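Local coordinates for putative GH105 family protein (Salmonella enterica subsp. enterica serovar Paratyphi A, PDB 3QWT) that is of unknown function but probably belongs to glycoside hydrolase family 105, whose members hydrolyse unsaturated uronyl residues from the ends of oligosaccharides, at residues Ser295-Arg309 with Tyr364-Arg378. Numbering follows the deposited sequence.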
loop_
_atom_site.group_PDB
_atom_site.type_symbol
_atom_site.label_atom_id
_atom_site.label_comp_id
_atom_site.label_asym_id
_atom_site.label_seq_id
_atom_site.Cartn_x
_atom_site.Cartn_y
_atom_site.Cartn_z
ATOM N N SER A 295 2.774 -14.435 -46.790
ATOM C CA SER A 295 2.812 -14.687 -45.357
ATOM C C SER A 295 3.223 -13.422 -44.607
ATOM O O SER A 295 2.641 -13.086 -43.572
ATOM C CB SER A 295 3.718 -15.871 -45.009
ATOM O OG SER A 295 5.080 -15.615 -45.304
ATOM N N ALA A 296 4.225 -12.725 -45.130
ATOM C CA ALA A 296 4.597 -11.411 -44.603
ATOM C C ALA A 296 3.375 -10.505 -44.658
ATOM O O ALA A 296 3.004 -9.879 -43.663
ATOM C CB ALA A 296 5.747 -10.811 -45.412
ATOM N N THR A 297 2.750 -10.449 -45.835
ATOM C CA THR A 297 1.517 -9.686 -46.031
ATOM C C THR A 297 0.480 -10.002 -44.936
ATOM O O THR A 297 -0.175 -9.100 -44.416
ATOM C CB THR A 297 0.908 -9.929 -47.449
ATOM O OG1 THR A 297 1.856 -9.562 -48.458
ATOM C CG2 THR A 297 -0.347 -9.101 -47.641
ATOM N N ALA A 298 0.339 -11.277 -44.579
ATOM C CA ALA A 298 -0.642 -11.665 -43.572
ATOM C C ALA A 298 -0.288 -11.113 -42.187
ATOM O O ALA A 298 -1.162 -10.667 -41.442
ATOM C CB ALA A 298 -0.799 -13.181 -43.519
ATOM N N GLY A 299 0.991 -11.137 -41.842
ATOM C CA GLY A 299 1.406 -10.664 -40.531
ATOM C C GLY A 299 1.141 -9.177 -40.464
ATOM O O GLY A 299 0.641 -8.658 -39.465
ATOM N N PHE A 300 1.465 -8.500 -41.562
ATOM C CA PHE A 300 1.238 -7.075 -41.689
ATOM C C PHE A 300 -0.234 -6.759 -41.484
ATOM O O PHE A 300 -0.588 -5.887 -40.701
ATOM C CB PHE A 300 1.690 -6.616 -43.063
ATOM C CG PHE A 300 3.178 -6.563 -43.220
ATOM C CD1 PHE A 300 3.993 -6.313 -42.127
ATOM C CD2 PHE A 300 3.765 -6.752 -44.464
ATOM C CE1 PHE A 300 5.371 -6.247 -42.274
ATOM C CE2 PHE A 300 5.141 -6.686 -44.618
ATOM C CZ PHE A 300 5.944 -6.440 -43.522
ATOM N N ALA A 301 -1.092 -7.494 -42.178
ATOM C CA ALA A 301 -2.523 -7.298 -42.042
ATOM C C ALA A 301 -2.901 -7.400 -40.576
ATOM O O ALA A 301 -3.569 -6.522 -40.035
ATOM C CB ALA A 301 -3.282 -8.330 -42.860
ATOM N N TYR A 302 -2.457 -8.472 -39.927
ATOM C CA TYR A 302 -2.785 -8.674 -38.526
ATOM C C TYR A 302 -2.418 -7.466 -37.670
ATOM O O TYR A 302 -3.272 -6.884 -36.997
ATOM C CB TYR A 302 -2.098 -9.916 -37.979
ATOM C CG TYR A 302 -2.260 -10.050 -36.479
ATOM C CD1 TYR A 302 -3.443 -10.525 -35.929
ATOM C CD2 TYR A 302 -1.236 -9.685 -35.614
ATOM C CE1 TYR A 302 -3.596 -10.640 -34.559
ATOM C CE2 TYR A 302 -1.379 -9.796 -34.248
ATOM C CZ TYR A 302 -2.560 -10.275 -33.720
ATOM O OH TYR A 302 -2.705 -10.393 -32.352
ATOM N N GLY A 303 -1.147 -7.088 -37.711
ATOM C CA GLY A 303 -0.639 -6.027 -36.855
ATOM C C GLY A 303 -1.321 -4.703 -37.102
ATOM O O GLY A 303 -1.713 -4.001 -36.162
ATOM N N ILE A 304 -1.458 -4.351 -38.375
ATOM C CA ILE A 304 -2.095 -3.098 -38.733
ATOM C C ILE A 304 -3.536 -3.084 -38.243
ATOM O O ILE A 304 -4.001 -2.095 -37.690
ATOM C CB ILE A 304 -2.013 -2.844 -40.236
ATOM C CG1 ILE A 304 -0.547 -2.714 -40.648
ATOM C CG2 ILE A 304 -2.793 -1.584 -40.608
ATOM C CD1 ILE A 304 -0.320 -2.557 -42.156
ATOM N N LEU A 305 -4.234 -4.194 -38.415
ATOM C CA LEU A 305 -5.588 -4.304 -37.894
ATOM C C LEU A 305 -5.611 -4.102 -36.390
ATOM O O LEU A 305 -6.413 -3.334 -35.874
ATOM C CB LEU A 305 -6.170 -5.676 -38.217
ATOM C CG LEU A 305 -6.751 -5.860 -39.609
ATOM C CD1 LEU A 305 -7.122 -7.325 -39.854
ATOM C CD2 LEU A 305 -7.951 -4.942 -39.765
ATOM N N LYS A 306 -4.733 -4.807 -35.686
ATOM C CA LYS A 306 -4.749 -4.771 -34.231
ATOM C C LYS A 306 -4.319 -3.395 -33.732
ATOM O O LYS A 306 -4.879 -2.873 -32.778
ATOM C CB LYS A 306 -3.859 -5.864 -33.642
ATOM C CG LYS A 306 -4.067 -6.054 -32.140
ATOM C CD LYS A 306 -3.277 -7.236 -31.620
ATOM C CE LYS A 306 -3.505 -7.430 -30.129
ATOM N NZ LYS A 306 -3.216 -8.828 -29.756
ATOM N N ALA A 307 -3.342 -2.800 -34.404
ATOM C CA ALA A 307 -2.867 -1.485 -34.013
ATOM C C ALA A 307 -3.957 -0.431 -34.232
ATOM O O ALA A 307 -4.023 0.565 -33.516
ATOM C CB ALA A 307 -1.590 -1.129 -34.752
ATOM N N VAL A 308 -4.828 -0.649 -35.208
ATOM C CA VAL A 308 -5.931 0.280 -35.378
ATOM C C VAL A 308 -6.934 0.027 -34.254
ATOM O O VAL A 308 -7.368 0.951 -33.553
ATOM C CB VAL A 308 -6.623 0.155 -36.758
ATOM C CG1 VAL A 308 -7.949 0.907 -36.755
ATOM C CG2 VAL A 308 -5.720 0.686 -37.880
ATOM N N ARG A 309 -7.293 -1.236 -34.072
ATOM C CA ARG A 309 -8.237 -1.565 -33.031
ATOM C C ARG A 309 -7.813 -0.989 -31.673
ATOM O O ARG A 309 -8.635 -0.402 -30.965
ATOM C CB ARG A 309 -8.426 -3.065 -32.921
ATOM C CG ARG A 309 -9.001 -3.452 -31.575
ATOM C CD ARG A 309 -9.587 -4.825 -31.626
ATOM N NE ARG A 309 -8.578 -5.867 -31.712
ATOM C CZ ARG A 309 -8.194 -6.612 -30.676
ATOM N NH1 ARG A 309 -8.727 -6.397 -29.471
ATOM N NH2 ARG A 309 -7.281 -7.566 -30.843
ATOM N N TYR A 364 3.645 -21.644 -40.874
ATOM C CA TYR A 364 3.520 -20.211 -40.606
ATOM C C TYR A 364 2.724 -19.470 -41.687
ATOM O O TYR A 364 2.052 -18.476 -41.399
ATOM C CB TYR A 364 4.892 -19.575 -40.418
ATOM C CG TYR A 364 5.828 -19.773 -41.581
ATOM C CD1 TYR A 364 5.790 -18.925 -42.680
ATOM C CD2 TYR A 364 6.766 -20.797 -41.572
ATOM C CE1 TYR A 364 6.660 -19.097 -43.750
ATOM C CE2 TYR A 364 7.642 -20.976 -42.630
ATOM C CZ TYR A 364 7.583 -20.128 -43.721
ATOM O OH TYR A 364 8.459 -20.313 -44.774
ATOM N N GLY A 365 2.796 -19.956 -42.923
ATOM C CA GLY A 365 1.986 -19.397 -43.987
ATOM C C GLY A 365 0.511 -19.500 -43.650
ATOM O O GLY A 365 -0.201 -18.503 -43.626
ATOM N N GLN A 366 0.057 -20.720 -43.383
ATOM C CA GLN A 366 -1.322 -20.962 -42.978
ATOM C C GLN A 366 -1.662 -20.232 -41.677
ATOM O O GLN A 366 -2.746 -19.667 -41.519
ATOM C CB GLN A 366 -1.549 -22.461 -42.767
ATOM C CG GLN A 366 -1.098 -23.347 -43.927
ATOM C CD GLN A 366 -1.745 -22.958 -45.232
ATOM O OE1 GLN A 366 -1.070 -22.531 -46.174
ATOM N NE2 GLN A 366 -3.064 -23.094 -45.296
ATOM N N ALA A 367 -0.744 -20.262 -40.727
ATOM C CA ALA A 367 -1.056 -19.721 -39.415
ATOM C C ALA A 367 -1.240 -18.220 -39.517
ATOM O O ALA A 367 -2.202 -17.664 -38.992
ATOM C CB ALA A 367 0.022 -20.081 -38.394
HETATM N N MSE A 368 -0.332 -17.567 -40.226
HETATM C CA MSE A 368 -0.423 -16.116 -40.358
HETATM C C MSE A 368 -1.713 -15.703 -41.075
HETATM O O MSE A 368 -2.361 -14.733 -40.690
HETATM C CB MSE A 368 0.840 -15.553 -41.007
HETATM C CG MSE A 368 2.039 -15.698 -40.078
HETATM SE SE MSE A 368 3.736 -15.714 -41.018
HETATM C CE MSE A 368 4.117 -13.790 -40.930
ATOM N N ALA A 369 -2.119 -16.468 -42.082
ATOM C CA ALA A 369 -3.424 -16.219 -42.672
ATOM C C ALA A 369 -4.501 -16.230 -41.584
ATOM O O ALA A 369 -5.377 -15.369 -41.560
ATOM C CB ALA A 369 -3.740 -17.229 -43.762
HETATM N N MSE A 370 -4.442 -17.188 -40.666
HETATM C CA MSE A 370 -5.519 -17.248 -39.690
HETATM C C MSE A 370 -5.366 -16.198 -38.614
HETATM O O MSE A 370 -6.355 -15.722 -38.069
HETATM C CB MSE A 370 -5.770 -18.670 -39.141
HETATM C CG MSE A 370 -4.648 -19.350 -38.381
HETATM SE SE MSE A 370 -5.013 -21.300 -38.230
HETATM C CE MSE A 370 -3.886 -21.885 -39.687
ATOM N N LEU A 371 -4.129 -15.811 -38.332
ATOM C CA LEU A 371 -3.894 -14.706 -37.418
ATOM C C LEU A 371 -4.644 -13.482 -37.921
ATOM O O LEU A 371 -5.513 -12.946 -37.227
ATOM C CB LEU A 371 -2.397 -14.389 -37.304
ATOM C CG LEU A 371 -1.573 -14.930 -36.137
ATOM C CD1 LEU A 371 -0.167 -14.378 -36.250
ATOM C CD2 LEU A 371 -2.190 -14.562 -34.773
ATOM N N CYS A 372 -4.312 -13.042 -39.136
ATOM C CA CYS A 372 -4.888 -11.811 -39.666
ATOM C C CYS A 372 -6.382 -11.974 -39.895
ATOM O O CYS A 372 -7.148 -11.035 -39.697
ATOM C CB CYS A 372 -4.181 -11.361 -40.954
ATOM S SG CYS A 372 -4.398 -12.430 -42.424
ATOM N N LEU A 373 -6.802 -13.171 -40.290
ATOM C CA LEU A 373 -8.213 -13.381 -40.573
ATOM C C LEU A 373 -9.015 -13.390 -39.270
ATOM O O LEU A 373 -10.175 -12.958 -39.243
ATOM C CB LEU A 373 -8.456 -14.645 -41.418
ATOM C CG LEU A 373 -7.973 -14.605 -42.871
ATOM C CD1 LEU A 373 -8.173 -15.959 -43.552
ATOM C CD2 LEU A 373 -8.678 -13.514 -43.649
ATOM N N THR A 374 -8.396 -13.837 -38.182
ATOM C CA THR A 374 -9.077 -13.834 -36.882
ATOM C C THR A 374 -9.251 -12.434 -36.327
ATOM O O THR A 374 -10.297 -12.091 -35.775
ATOM C CB THR A 374 -8.351 -14.692 -35.853
ATOM O OG1 THR A 374 -8.327 -16.051 -36.303
ATOM C CG2 THR A 374 -9.072 -14.622 -34.519
ATOM N N GLU A 375 -8.218 -11.617 -36.466
ATOM C CA GLU A 375 -8.325 -10.230 -36.072
ATOM C C GLU A 375 -9.403 -9.546 -36.932
ATOM O O GLU A 375 -10.164 -8.704 -36.446
ATOM C CB GLU A 375 -6.957 -9.540 -36.171
ATOM C CG GLU A 375 -6.971 -8.036 -35.902
ATOM C CD GLU A 375 -7.352 -7.650 -34.469
ATOM O OE1 GLU A 375 -6.991 -8.371 -33.532
ATOM O OE2 GLU A 375 -7.998 -6.597 -34.274
ATOM N N TYR A 376 -9.495 -9.933 -38.201
ATOM C CA TYR A 376 -10.483 -9.328 -39.089
ATOM C C TYR A 376 -11.913 -9.708 -38.684
ATOM O O TYR A 376 -12.852 -8.921 -38.867
ATOM C CB TYR A 376 -10.213 -9.721 -40.537
ATOM C CG TYR A 376 -10.990 -8.901 -41.554
ATOM C CD1 TYR A 376 -12.033 -9.469 -42.286
ATOM C CD2 TYR A 376 -10.673 -7.565 -41.788
ATOM C CE1 TYR A 376 -12.736 -8.741 -43.208
ATOM C CE2 TYR A 376 -11.381 -6.818 -42.726
ATOM C CZ TYR A 376 -12.413 -7.417 -43.430
ATOM O OH TYR A 376 -13.132 -6.699 -44.364
ATOM N N LEU A 377 -12.063 -10.910 -38.124
ATOM C CA LEU A 377 -13.344 -11.366 -37.591
ATOM C C LEU A 377 -13.882 -10.457 -36.494
ATOM O O LEU A 377 -15.091 -10.392 -36.283
ATOM C CB LEU A 377 -13.245 -12.800 -37.058
ATOM C CG LEU A 377 -13.603 -13.898 -38.074
ATOM C CD1 LEU A 377 -13.424 -15.270 -37.458
ATOM C CD2 LEU A 377 -15.027 -13.740 -38.610
ATOM N N ARG A 378 -12.999 -9.763 -35.787
ATOM C CA ARG A 378 -13.461 -8.849 -34.740
ATOM C C ARG A 378 -14.355 -7.763 -35.321
ATOM O O ARG A 378 -15.249 -7.268 -34.643
ATOM C CB ARG A 378 -12.300 -8.239 -33.954
ATOM C CG ARG A 378 -11.603 -9.226 -33.022
ATOM C CD ARG A 378 -10.556 -8.514 -32.181
ATOM N NE ARG A 378 -11.160 -7.713 -31.117
ATOM C CZ ARG A 378 -11.559 -8.213 -29.949
ATOM N NH1 ARG A 378 -12.097 -7.423 -29.022
ATOM N NH2 ARG A 378 -11.422 -9.512 -29.707
#
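Glu375 sends CG anti to its backbone nitrogen (chi1 175°) and then bends at chi2, while Arg309, also anti at chi1, bends at chi3; the carboxylate thus meets the guanidinium side-on. This happens between two nearly parallel helices of the alpha/alpha toroid, 295-309 and 364-377, whose axes cross at 25° and approach to 7.8 Å. Arg309 NE donates to Glu375 OE2 at 2.7 Å and Arg309 NH2 to Glu375 OE1 at 2.8 Å, each oxygen accepting on its syn lone pair, with the carboxylate and guanidinium planes 13° apart. Glu375 fills a hole formed by Tyr302, Leu305, Lys306 and Arg309, its CG 3.4 Å from Leu305 CB. Lys306 NZ forms salt bridges with Asp243 and Glu246 of helix 231-248. Toward the N-terminal ends of both segments, small residues let the backbones close in: Cys372 CB sits 3.7 Å from Ala301 CB, and selenomethionine Met368 is a second knob, among Ser295, Ala296, Ala298 and Gly299. Leu371 CD2 lies over one face of the Tyr302 ring, near its rim, and Tyr302 OH is hydrogen-bonded to Asp243. Arg378, salt-bridged to Glu135 of the second subunit, crosses Arg309, Arg378 NE lying 3.0 Å above the Arg309 guanidinium plane.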